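Local coordinates for ABC transporter substrate-binding protein-branched chain amino acid transport (Streptococcus pneumoniae, PDB 4GNR) that binds isoleucine and probably delivers branched-chain amino acids to an ABC transporter for uptake into the cell, at residues A[200-213]-A[225-239]. Sequence-based numbering, arbitrary orientation.
Sequences IVVPGYYNEAGKIV and IVGGDGFNGEEFVQQ. With ILE (isoleucine), chain B.
Val226 N bonds to Ile200 O and Val226 O takes the N-H of Val202, so strands 199-201 and 225-227 pair in parallel register inside one lobe of this periplasmic-binding-protein fold. Helix 206-218 makes the right-handed beta-alpha-beta crossover between them, and helix 234-240 follows beside it; the short helix segments 206-213 and 234-239 approach to 7.7 Å at 37°.

The packing is tightest between the strand ends and the helices. The Phe231 ring has Gly227 CA centred over one face, 3.5 Å above its plane, and Phe236 CE1 offset toward the rim of the opposite face. Its CE1 meets Ala209 CB at 3.4 Å, while the Phe236 ring runs along Gly210 and ends with CZ against Val213 CG2. That same methyl touches Ile225 CD1, closing the apolar layer over the sheet. Buried Tyr206 sets its CB against Phe236 CB at 3.9 Å, and Tyr206 OH is hydrogen-bonded to Ala22 N. Where the strands splay, a water donates to Val202 O and Gly204 O and accepts from Gly228 N, bridging the backbones.

The turns after the strands face the cleft. Tyr205 OH donates to the isoleucine carboxylate O at 2.6 Å, with that O in the plane of the ring, and Asp229 OD2 accepts from the isoleucine N at 2.8 Å. Tyr156, also of the pocket, stacks on Tyr205, and its OH is hydrogen-bonded to Asp229 OD1.

The outer side, with partly exposed Asn207, Lys211 and Gln239, is looser and polar. Gln239 fits as a knob among Tyr206, Asn207, Gly210 and Lys211; its bend at chi2 (-64°) turns NE2 back to Glu235 OE2, a less certain bond because Glu235 has a second conformer. Lys211 NZ, curled round to Asn207 O, also reaches Gln239 OE1 at 2.8 Å, from above the amide carbonyl plane.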
loop_
_atom_site.group_PDB
_atom_site.type_symbol
_atom_site.label_atom_id
_atom_site.label_comp_id
_atom_site.label_asym_id
_atom_site.label_seq_id
_atom_site.Cartn_x
_atom_site.Cartn_y
_atom_site.Cartn_z
ATOM N N ILE A 200 2.563 7.931 19.873
ATOM C CA ILE A 200 1.972 8.867 18.928
ATOM C C ILE A 200 1.555 8.038 17.687
ATOM O O ILE A 200 2.390 7.363 17.111
ATOM C CB ILE A 200 2.936 9.971 18.458
ATOM C CG1 ILE A 200 3.563 10.702 19.649
ATOM C CG2 ILE A 200 2.194 10.941 17.559
ATOM C CD1 ILE A 200 4.544 11.808 19.219
ATOM N N VAL A 201 0.279 8.064 17.355
ATOM C CA VAL A 201 -0.273 7.353 16.188
ATOM C C VAL A 201 -0.380 8.384 15.063
ATOM O O VAL A 201 -1.021 9.413 15.255
ATOM C CB VAL A 201 -1.629 6.716 16.525
ATOM C CG1 VAL A 201 -2.255 6.116 15.290
ATOM C CG2 VAL A 201 -1.459 5.632 17.599
ATOM N N VAL A 202 0.244 8.090 13.914
ATOM C CA VAL A 202 0.335 9.026 12.796
ATOM C C VAL A 202 -0.165 8.426 11.480
ATOM O O VAL A 202 0.605 7.885 10.695
ATOM C CB VAL A 202 1.799 9.538 12.600
ATOM C CG1 VAL A 202 1.874 10.607 11.492
ATOM C CG2 VAL A 202 2.373 10.099 13.921
ATOM N N PRO A 203 -1.477 8.531 11.220
ATOM C CA PRO A 203 -2.026 8.096 9.942
ATOM C C PRO A 203 -1.610 9.140 8.875
ATOM O O PRO A 203 -1.934 10.316 8.967
ATOM C CB PRO A 203 -3.543 8.089 10.185
ATOM C CG PRO A 203 -3.699 8.051 11.657
ATOM C CD PRO A 203 -2.549 8.891 12.164
ATOM N N GLY A 204 -0.943 8.652 7.843
ATOM C CA GLY A 204 -0.434 9.500 6.786
ATOM C C GLY A 204 0.578 8.775 5.922
ATOM O O GLY A 204 0.902 7.599 6.139
ATOM N N TYR A 205 1.022 9.513 4.910
ATOM C CA TYR A 205 1.986 9.062 3.906
ATOM C C TYR A 205 3.433 9.425 4.284
ATOM O O TYR A 205 3.665 10.257 5.158
ATOM C CB TYR A 205 1.609 9.557 2.526
ATOM C CG TYR A 205 0.263 9.056 2.018
ATOM C CD1 TYR A 205 -0.037 7.708 1.965
ATOM C CD2 TYR A 205 -0.667 9.930 1.496
ATOM C CE1 TYR A 205 -1.235 7.261 1.430
ATOM C CE2 TYR A 205 -1.865 9.469 0.930
ATOM C CZ TYR A 205 -2.136 8.141 0.899
ATOM O OH TYR A 205 -3.322 7.719 0.332
ATOM N N TYR A 206 4.384 8.843 3.552
ATOM C CA TYR A 206 5.774 8.933 3.941
ATOM C C TYR A 206 6.376 10.318 3.950
ATOM O O TYR A 206 7.231 10.591 4.791
ATOM C CB TYR A 206 6.669 7.984 3.099
ATOM C CG TYR A 206 6.783 8.382 1.635
ATOM C CD1 TYR A 206 7.761 9.255 1.191
ATOM C CD2 TYR A 206 5.922 7.888 0.686
ATOM C CE1 TYR A 206 7.882 9.623 -0.147
ATOM C CE2 TYR A 206 6.027 8.253 -0.650
ATOM C CZ TYR A 206 6.999 9.123 -1.061
ATOM O OH TYR A 206 7.082 9.415 -2.406
ATOM N N ASN A 207 5.990 11.186 3.025
ATOM C CA ASN A 207 6.605 12.518 2.978
ATOM C C ASN A 207 6.387 13.276 4.249
ATOM O O ASN A 207 7.275 13.964 4.733
ATOM C CB ASN A 207 6.227 13.312 1.732
ATOM C CG ASN A 207 7.179 13.051 0.575
ATOM O OD1 ASN A 207 8.398 13.080 0.760
ATOM N ND2 ASN A 207 6.643 12.866 -0.618
ATOM N N GLU A 208 5.171 13.200 4.778
ATOM C CA GLU A 208 4.843 13.870 6.019
ATOM C C GLU A 208 5.282 13.045 7.243
ATOM O O GLU A 208 5.907 13.577 8.166
ATOM C CB GLU A 208 3.356 14.197 6.112
ATOM C CG GLU A 208 2.867 15.205 5.076
ATOM C CD GLU A 208 2.902 14.677 3.636
ATOM O OE1 GLU A 208 2.452 13.542 3.397
ATOM O OE2 GLU A 208 3.333 15.463 2.750
ATOM N N ALA A 209 4.937 11.757 7.259
ATOM C CA ALA A 209 5.278 10.947 8.405
ATOM C C ALA A 209 6.777 10.921 8.683
ATOM O O ALA A 209 7.174 10.978 9.843
ATOM C CB ALA A 209 4.720 9.537 8.241
ATOM N N GLY A 210 7.593 10.817 7.649
ATOM C CA GLY A 210 9.033 10.785 7.876
ATOM C C GLY A 210 9.544 12.095 8.466
ATOM O O GLY A 210 10.400 12.114 9.359
ATOM N N LYS A 211 9.040 13.217 7.950
ATOM C CA LYS A 211 9.417 14.549 8.489
ATOM C C LYS A 211 8.931 14.708 9.938
ATOM O O LYS A 211 9.609 15.309 10.765
ATOM C CB LYS A 211 8.882 15.655 7.589
ATOM C CG LYS A 211 9.536 15.696 6.215
ATOM C CD LYS A 211 8.969 16.810 5.350
ATOM C CE LYS A 211 9.515 16.831 3.920
ATOM N NZ LYS A 211 9.052 15.648 3.128
ATOM N N ILE A 212 7.743 14.194 10.245
ATOM C CA ILE A 212 7.202 14.231 11.613
ATOM C C ILE A 212 8.139 13.461 12.560
ATOM O O ILE A 212 8.470 13.946 13.642
ATOM C CB ILE A 212 5.771 13.693 11.655
ATOM C CG1 ILE A 212 4.818 14.700 10.987
ATOM C CG2 ILE A 212 5.357 13.375 13.094
ATOM C CD1 ILE A 212 3.466 14.132 10.658
ATOM N N VAL A 213 8.549 12.262 12.156
ATOM C CA VAL A 213 9.476 11.473 12.976
ATOM C C VAL A 213 10.786 12.252 13.188
ATOM O O VAL A 213 11.309 12.350 14.291
ATOM C CB VAL A 213 9.752 10.115 12.315
ATOM C CG1 VAL A 213 10.913 9.418 13.013
ATOM C CG2 VAL A 213 8.475 9.268 12.371
ATOM N N ILE A 225 6.305 5.874 17.822
ATOM C CA ILE A 225 5.533 6.522 16.726
ATOM C C ILE A 225 5.021 5.324 15.905
ATOM O O ILE A 225 5.826 4.498 15.464
ATOM C CB ILE A 225 6.315 7.538 15.932
ATOM C CG1 ILE A 225 6.671 8.711 16.865
ATOM C CG2 ILE A 225 5.488 8.027 14.731
ATOM C CD1 ILE A 225 7.588 9.725 16.223
ATOM N N VAL A 226 3.701 5.246 15.720
ATOM C CA VAL A 226 3.055 4.102 15.091
ATOM C C VAL A 226 2.259 4.535 13.878
ATOM O O VAL A 226 1.476 5.487 13.942
ATOM C CB VAL A 226 2.115 3.435 16.124
ATOM C CG1 VAL A 226 1.513 2.134 15.571
ATOM C CG2 VAL A 226 2.838 3.156 17.439
ATOM N N GLY A 227 2.456 3.819 12.782
ATOM C CA GLY A 227 1.796 4.152 11.539
ATOM C C GLY A 227 1.111 2.991 10.868
ATOM O O GLY A 227 1.229 1.826 11.246
ATOM N N GLY A 228 0.311 3.365 9.865
ATOM C CA GLY A 228 -0.297 2.403 8.974
ATOM C C GLY A 228 0.693 2.053 7.846
ATOM O O GLY A 228 1.893 2.338 7.897
ATOM N N ASP A 229 0.138 1.461 6.796
ATOM C CA ASP A 229 0.961 0.975 5.687
ATOM C C ASP A 229 1.715 2.087 4.958
ATOM O O ASP A 229 2.683 1.806 4.246
ATOM C CB ASP A 229 0.180 0.076 4.729
ATOM C CG ASP A 229 -0.914 0.793 3.907
ATOM O OD1 ASP A 229 -1.599 1.700 4.438
ATOM O OD2 ASP A 229 -1.124 0.371 2.725
ATOM N N GLY A 230 1.293 3.341 5.123
ATOM C CA GLY A 230 2.020 4.438 4.503
ATOM C C GLY A 230 3.469 4.591 4.960
ATOM O O GLY A 230 4.259 5.265 4.283
ATOM N N PHE A 231 3.847 4.007 6.103
ATOM C CA PHE A 231 5.239 4.082 6.578
ATOM C C PHE A 231 6.195 3.148 5.821
ATOM O O PHE A 231 7.394 3.253 6.014
ATOM C CB PHE A 231 5.327 3.723 8.072
ATOM C CG PHE A 231 4.964 4.813 9.050
ATOM C CD1 PHE A 231 3.979 5.768 8.816
ATOM C CD2 PHE A 231 5.541 4.767 10.322
ATOM C CE1 PHE A 231 3.645 6.696 9.822
ATOM C CE2 PHE A 231 5.210 5.682 11.303
ATOM C CZ PHE A 231 4.265 6.641 11.049
ATOM N N ASN A 232 5.682 2.225 5.003
ATOM C CA ASN A 232 6.559 1.314 4.284
ATOM C C ASN A 232 7.381 2.040 3.222
ATOM O O ASN A 232 6.947 3.029 2.642
ATOM C CB ASN A 232 5.748 0.198 3.611
ATOM C CG ASN A 232 5.243 -0.798 4.618
ATOM O OD1 ASN A 232 5.952 -1.753 4.968
ATOM N ND2 ASN A 232 4.022 -0.616 5.068
ATOM N N GLY A 233 8.552 1.467 2.985
ATOM C CA GLY A 233 9.493 1.915 1.976
ATOM C C GLY A 233 10.710 2.632 2.513
ATOM O O GLY A 233 10.701 3.227 3.589
ATOM N N GLU A 234 11.768 2.653 1.710
ATOM C CA GLU A 234 12.995 3.328 2.137
ATOM C C GLU A 234 12.897 4.859 2.090
ATOM O O GLU A 234 13.715 5.542 2.692
ATOM C CB GLU A 234 14.199 2.881 1.318
ATOM C CG GLU A 234 14.044 3.181 -0.154
ATOM C CD GLU A 234 15.268 2.810 -0.970
ATOM O OE1 GLU A 234 16.381 2.781 -0.396
ATOM O OE2 GLU A 234 15.122 2.581 -2.193
ATOM N N GLU A 235 11.915 5.417 1.393
ATOM C CA GLU A 235 11.815 6.881 1.328
ATOM C C GLU A 235 11.350 7.411 2.694
ATOM O O GLU A 235 11.700 8.527 3.091
ATOM C CB GLU A 235 10.937 7.337 0.174
ATOM C CG GLU A 235 10.991 8.809 -0.005
ATOM C CD GLU A 235 12.414 9.302 -0.229
ATOM O OE1 GLU A 235 13.225 8.537 -0.795
ATOM O OE2 GLU A 235 12.720 10.453 0.157
ATOM N N PHE A 236 10.535 6.637 3.402
ATOM C CA PHE A 236 10.121 7.036 4.758
ATOM C C PHE A 236 11.386 7.168 5.639
ATOM O O PHE A 236 11.546 8.148 6.378
ATOM C CB PHE A 236 9.183 5.973 5.350
ATOM C CG PHE A 236 8.969 6.126 6.834
ATOM C CD1 PHE A 236 8.141 7.114 7.346
ATOM C CD2 PHE A 236 9.624 5.288 7.727
ATOM C CE1 PHE A 236 7.966 7.248 8.705
ATOM C CE2 PHE A 236 9.468 5.427 9.076
ATOM C CZ PHE A 236 8.633 6.419 9.581
ATOM N N VAL A 237 12.265 6.172 5.565
ATOM C CA VAL A 237 13.495 6.179 6.355
ATOM C C VAL A 237 14.390 7.357 5.944
ATOM O O VAL A 237 14.987 8.026 6.798
ATOM C CB VAL A 237 14.240 4.832 6.259
ATOM C CG1 VAL A 237 15.579 4.914 7.021
ATOM C CG2 VAL A 237 13.373 3.690 6.804
ATOM N N GLN A 238 14.481 7.627 4.650
ATOM C CA GLN A 238 15.291 8.760 4.169
ATOM C C GLN A 238 14.775 10.092 4.736
ATOM O O GLN A 238 15.554 10.972 5.108
ATOM C CB GLN A 238 15.325 8.809 2.655
ATOM C CG GLN A 238 16.256 7.767 2.083
ATOM C CD GLN A 238 16.123 7.586 0.587
ATOM O OE1 GLN A 238 15.418 8.342 -0.085
ATOM N NE2 GLN A 238 16.779 6.561 0.057
ATOM N N GLN A 239 13.461 10.260 4.783
ATOM C CA GLN A 239 12.813 11.478 5.313
ATOM C C GLN A 239 13.035 11.582 6.834
ATOM O O GLN A 239 13.333 12.657 7.368
ATOM C CB GLN A 239 11.323 11.524 4.942
ATOM C CG GLN A 239 11.055 11.646 3.430
ATOM C CD GLN A 239 11.563 12.934 2.853
ATOM O OE1 GLN A 239 11.319 13.998 3.407
ATOM N NE2 GLN A 239 12.235 12.857 1.714
HETATM N N ILE B . -2.914 2.094 1.417
HETATM C CA ILE B . -2.575 3.475 0.972
HETATM C C ILE B . -3.717 4.020 0.122
HETATM O O ILE B . -3.623 5.184 -0.321
HETATM C CB ILE B . -1.134 3.599 0.389
HETATM C CG1 ILE B . -0.849 2.499 -0.608
HETATM C CG2 ILE B . 0.063 3.587 1.492
HETATM C CD1 ILE B . 0.509 2.647 -1.256
HETATM O OXT ILE B . -4.711 3.286 -0.055
HETATM O O HOH W 1 0.392 6.036 8.621
#